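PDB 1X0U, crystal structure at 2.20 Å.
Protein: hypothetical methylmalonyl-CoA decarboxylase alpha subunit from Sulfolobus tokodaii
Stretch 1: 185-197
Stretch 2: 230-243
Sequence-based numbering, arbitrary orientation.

Stretch 1, residues 185-197: TDFIIMIKGDAYY
Stretch 2 230-243: GVVHFMVDSEQEAI

A histidine side chain can stand in for a backbone acceptor where a parallel β-ladder begins, and His233 does so here: Ile188 N donates to His233 ND1 at 2.8 Å, while Ile188 O accepts from both His233 N (2.9 Å) and Phe234 N (3.1 Å). The imidazole (chi1 m, chi2 87°) thereby takes up an amide that the partner backbone leaves free. Its face receives the edge of the Phe187 ring, with centroids 5.8 Å apart and planes at 77°.

Beyond this start the ladder is regular. Strands 187-191 and 234-236 run parallel, their axes 20° apart and 4.8 Å at closest approach, with extended phi of -138° to -94° and psi of 115° to 165°. Ile189 pairs with Phe234, Met190 with Met235 and Ile191 with Val236, at CA-CA distances of 4.6, 5.2 and 4.8 Å. As in parallel pairing generally, alternate residues of each strand turn N and O to the partner, each bonding to two residues there: Met190 N donates to Phe234 O and Met190 O accepts from Val236 N, each at 2.9 Å, and Lys192 N reaches Val236 O at 2.9 Å.

Ile189, Ile191, Phe234 and Val236 share one face of the sheet. There Ile189 CG1 meets Phe234 CD1 at 3.5 Å, both residues having chi1 m. Helix 239-243, capped by Ser238 OG accepting from Glu241 N (3.1 Å), runs nearly antiparallel to strand 187-191, at 165°, the two axes approaching to 8.3 Å. Its Ala242 points toward the strand, CB lying 3.8 Å from Ile191 CD1 (chi1 m, chi2 p). Met190 and Met235, both chi1 t, occupy the other face.

Polar side chains close the far end. Lys192 NZ forms a salt bridge with Asp237 OD2, modelled very short at 2.4 Å. Tyr196 (chi1 -42°), the last residue of the type I turn that starts at Gly193, donates from OH to Glu239 OE2 at 2.6 Å, tying the turn to the helix start.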

# COMPACT_ATOMS: atom_id res chain seq x y z
N THR A 185 -28.14 -10.57 0.06
CA THR A 185 -27.26 -11.48 -0.68
C THR A 185 -27.39 -11.15 -2.18
O THR A 185 -28.23 -10.34 -2.57
CB THR A 185 -27.63 -12.96 -0.42
OG1 THR A 185 -28.96 -13.21 -0.88
CG2 THR A 185 -27.53 -13.30 1.07
N ASP A 186 -26.56 -11.76 -3.03
CA ASP A 186 -26.58 -11.45 -4.46
C ASP A 186 -27.73 -12.03 -5.29
O ASP A 186 -28.25 -11.38 -6.18
CB ASP A 186 -25.25 -11.85 -5.10
CG ASP A 186 -24.05 -11.29 -4.34
OD1 ASP A 186 -23.98 -10.06 -4.14
OD2 ASP A 186 -23.17 -12.09 -3.95
N PHE A 187 -28.13 -13.27 -4.99
CA PHE A 187 -29.21 -13.93 -5.72
C PHE A 187 -30.16 -14.64 -4.78
O PHE A 187 -29.73 -15.29 -3.82
CB PHE A 187 -28.65 -14.98 -6.69
CG PHE A 187 -27.71 -14.44 -7.72
CD1 PHE A 187 -28.19 -13.84 -8.89
CD2 PHE A 187 -26.33 -14.49 -7.52
CE1 PHE A 187 -27.32 -13.31 -9.83
CE2 PHE A 187 -25.45 -13.95 -8.46
CZ PHE A 187 -25.95 -13.37 -9.61
N ILE A 188 -31.45 -14.51 -5.06
CA ILE A 188 -32.46 -15.20 -4.28
C ILE A 188 -33.17 -16.20 -5.19
O ILE A 188 -33.82 -15.82 -6.16
CB ILE A 188 -33.51 -14.23 -3.69
CG1 ILE A 188 -32.88 -13.35 -2.60
CG2 ILE A 188 -34.64 -15.03 -3.06
CD1 ILE A 188 -33.88 -12.39 -1.96
N ILE A 189 -33.01 -17.48 -4.88
CA ILE A 189 -33.66 -18.56 -5.61
C ILE A 189 -34.79 -19.01 -4.68
O ILE A 189 -34.55 -19.42 -3.55
CB ILE A 189 -32.71 -19.72 -5.84
CG1 ILE A 189 -31.53 -19.25 -6.71
CG2 ILE A 189 -33.47 -20.89 -6.47
CD1 ILE A 189 -30.36 -20.21 -6.75
N MET A 190 -36.02 -18.91 -5.17
CA MET A 190 -37.18 -19.26 -4.38
C MET A 190 -38.07 -20.29 -5.07
O MET A 190 -38.20 -20.27 -6.29
CB MET A 190 -37.99 -17.99 -4.10
CG MET A 190 -39.17 -18.19 -3.18
SD MET A 190 -39.82 -16.60 -2.68
CE MET A 190 -41.36 -17.08 -1.92
N ILE A 191 -38.66 -21.17 -4.28
CA ILE A 191 -39.56 -22.20 -4.80
C ILE A 191 -40.99 -21.68 -4.73
O ILE A 191 -41.37 -21.03 -3.76
CB ILE A 191 -39.48 -23.50 -3.96
CG1 ILE A 191 -38.05 -24.04 -3.96
CG2 ILE A 191 -40.44 -24.55 -4.53
CD1 ILE A 191 -37.12 -23.36 -3.00
N LYS A 192 -41.79 -21.93 -5.76
CA LYS A 192 -43.16 -21.46 -5.71
C LYS A 192 -44.03 -22.56 -5.13
O LYS A 192 -43.85 -23.73 -5.44
CB LYS A 192 -43.68 -21.01 -7.09
CG LYS A 192 -43.17 -21.75 -8.31
CD LYS A 192 -43.45 -20.92 -9.57
CE LYS A 192 -42.79 -21.48 -10.83
NZ LYS A 192 -43.65 -22.47 -11.54
N GLY A 193 -44.95 -22.17 -4.26
CA GLY A 193 -45.83 -23.11 -3.62
C GLY A 193 -46.45 -22.48 -2.38
O GLY A 193 -46.01 -21.42 -1.92
N ASP A 194 -47.46 -23.15 -1.85
CA ASP A 194 -48.17 -22.67 -0.67
C ASP A 194 -47.24 -22.42 0.52
O ASP A 194 -47.46 -21.47 1.27
CB ASP A 194 -49.24 -23.68 -0.25
CG ASP A 194 -50.00 -23.23 0.97
OD1 ASP A 194 -50.78 -22.25 0.85
OD2 ASP A 194 -49.82 -23.83 2.04
N ALA A 195 -46.24 -23.28 0.67
CA ALA A 195 -45.27 -23.22 1.76
C ALA A 195 -44.13 -22.20 1.64
O ALA A 195 -43.32 -22.06 2.56
CB ALA A 195 -44.68 -24.59 1.98
N TYR A 196 -44.05 -21.49 0.52
CA TYR A 196 -42.97 -20.53 0.36
C TYR A 196 -43.46 -19.12 0.09
O TYR A 196 -44.28 -18.89 -0.78
CB TYR A 196 -42.05 -20.95 -0.78
CG TYR A 196 -41.75 -22.42 -0.81
CD1 TYR A 196 -42.52 -23.30 -1.58
CD2 TYR A 196 -40.70 -22.95 -0.06
CE1 TYR A 196 -42.24 -24.67 -1.60
CE2 TYR A 196 -40.42 -24.31 -0.07
CZ TYR A 196 -41.19 -25.17 -0.84
OH TYR A 196 -40.88 -26.51 -0.88
N TYR A 197 -42.95 -18.17 0.86
CA TYR A 197 -43.31 -16.78 0.68
C TYR A 197 -42.42 -15.91 1.52
O TYR A 197 -41.63 -16.40 2.32
CB TYR A 197 -44.78 -16.56 1.06
CG TYR A 197 -45.15 -16.98 2.47
CD1 TYR A 197 -44.82 -16.20 3.57
CD2 TYR A 197 -45.92 -18.14 2.69
CE1 TYR A 197 -45.25 -16.54 4.86
CE2 TYR A 197 -46.35 -18.49 3.97
CZ TYR A 197 -46.01 -17.68 5.05
OH TYR A 197 -46.44 -18.01 6.32
N GLY A 230 -39.30 -7.84 -7.98
CA GLY A 230 -37.91 -7.96 -8.37
C GLY A 230 -37.04 -8.49 -7.23
O GLY A 230 -35.82 -8.56 -7.35
N VAL A 231 -37.68 -8.86 -6.12
CA VAL A 231 -36.95 -9.37 -4.97
C VAL A 231 -36.30 -10.72 -5.22
O VAL A 231 -35.20 -10.99 -4.74
CB VAL A 231 -37.87 -9.49 -3.73
CG1 VAL A 231 -37.15 -10.17 -2.59
CG2 VAL A 231 -38.34 -8.11 -3.30
N VAL A 232 -36.98 -11.57 -5.98
CA VAL A 232 -36.48 -12.89 -6.30
C VAL A 232 -35.80 -12.87 -7.66
O VAL A 232 -36.31 -12.24 -8.59
CB VAL A 232 -37.63 -13.91 -6.30
CG1 VAL A 232 -37.22 -15.19 -7.02
CG2 VAL A 232 -38.01 -14.22 -4.86
N HIS A 233 -34.67 -13.55 -7.77
CA HIS A 233 -33.91 -13.60 -9.02
C HIS A 233 -34.21 -14.84 -9.85
O HIS A 233 -34.15 -14.80 -11.08
CB HIS A 233 -32.40 -13.52 -8.74
CG HIS A 233 -32.01 -12.28 -7.99
ND1 HIS A 233 -32.03 -12.21 -6.61
CD2 HIS A 233 -31.69 -11.04 -8.43
CE1 HIS A 233 -31.74 -10.98 -6.24
NE2 HIS A 233 -31.53 -10.25 -7.32
N PHE A 234 -34.53 -15.94 -9.18
CA PHE A 234 -34.87 -17.19 -9.87
C PHE A 234 -36.05 -17.83 -9.17
O PHE A 234 -36.04 -17.98 -7.94
CB PHE A 234 -33.73 -18.20 -9.84
CG PHE A 234 -32.45 -17.72 -10.41
CD1 PHE A 234 -31.44 -17.25 -9.58
CD2 PHE A 234 -32.24 -17.77 -11.78
CE1 PHE A 234 -30.22 -16.84 -10.11
CE2 PHE A 234 -31.03 -17.36 -12.31
CZ PHE A 234 -30.01 -16.90 -11.48
N MET A 235 -37.06 -18.19 -9.95
CA MET A 235 -38.23 -18.86 -9.41
C MET A 235 -38.21 -20.28 -9.93
O MET A 235 -38.03 -20.50 -11.12
CB MET A 235 -39.52 -18.16 -9.84
CG MET A 235 -40.76 -18.88 -9.37
SD MET A 235 -42.23 -17.85 -9.53
CE MET A 235 -42.40 -17.82 -11.33
N VAL A 236 -38.41 -21.24 -9.05
CA VAL A 236 -38.37 -22.64 -9.44
C VAL A 236 -39.54 -23.44 -8.86
O VAL A 236 -40.22 -23.00 -7.93
CB VAL A 236 -37.03 -23.26 -9.01
CG1 VAL A 236 -36.91 -23.26 -7.49
CG2 VAL A 236 -36.92 -24.64 -9.54
N ASP A 237 -39.77 -24.63 -9.41
CA ASP A 237 -40.86 -25.49 -8.99
C ASP A 237 -40.58 -26.38 -7.79
O ASP A 237 -41.51 -26.75 -7.06
CB ASP A 237 -41.29 -26.37 -10.15
CG ASP A 237 -41.88 -25.58 -11.29
OD1 ASP A 237 -41.71 -26.00 -12.45
OD2 ASP A 237 -42.51 -24.54 -11.01
N SER A 238 -39.33 -26.74 -7.58
CA SER A 238 -39.02 -27.61 -6.46
C SER A 238 -37.70 -27.30 -5.77
O SER A 238 -36.90 -26.50 -6.23
CB SER A 238 -39.02 -29.06 -6.91
OG SER A 238 -37.84 -29.34 -7.63
N GLU A 239 -37.49 -27.97 -4.64
CA GLU A 239 -36.29 -27.80 -3.87
C GLU A 239 -35.11 -28.46 -4.56
O GLU A 239 -33.99 -27.94 -4.52
CB GLU A 239 -36.52 -28.35 -2.46
CG GLU A 239 -37.35 -27.39 -1.63
CD GLU A 239 -37.72 -27.94 -0.28
OE1 GLU A 239 -36.98 -28.80 0.24
OE2 GLU A 239 -38.75 -27.49 0.27
N GLN A 240 -35.35 -29.61 -5.19
CA GLN A 240 -34.29 -30.29 -5.92
C GLN A 240 -33.82 -29.35 -7.03
O GLN A 240 -32.62 -29.24 -7.29
CB GLN A 240 -34.78 -31.60 -6.54
CG GLN A 240 -33.70 -32.33 -7.34
CD GLN A 240 -32.57 -32.88 -6.47
OE1 GLN A 240 -31.38 -32.69 -6.77
NE2 GLN A 240 -32.93 -33.57 -5.39
N GLU A 241 -34.78 -28.68 -7.68
CA GLU A 241 -34.44 -27.75 -8.75
C GLU A 241 -33.70 -26.53 -8.18
O GLU A 241 -32.76 -26.02 -8.78
CB GLU A 241 -35.71 -27.31 -9.50
CG GLU A 241 -36.24 -28.36 -10.51
CD GLU A 241 -37.55 -27.96 -11.20
OE1 GLU A 241 -37.99 -28.72 -12.10
OE2 GLU A 241 -38.15 -26.92 -10.86
N ALA A 242 -34.12 -26.07 -7.01
CA ALA A 242 -33.47 -24.94 -6.37
C ALA A 242 -31.99 -25.25 -6.14
O ALA A 242 -31.13 -24.43 -6.45
CB ALA A 242 -34.14 -24.61 -5.03
N ILE A 243 -31.68 -26.44 -5.63
CA ILE A 243 -30.29 -26.76 -5.38
C ILE A 243 -29.51 -27.10 -6.65
O ILE A 243 -28.30 -26.88 -6.71
CB ILE A 243 -30.11 -27.86 -4.28
CG1 ILE A 243 -29.73 -29.20 -4.88
CG2 ILE A 243 -31.36 -27.97 -3.43
CD1 ILE A 243 -28.23 -29.37 -5.06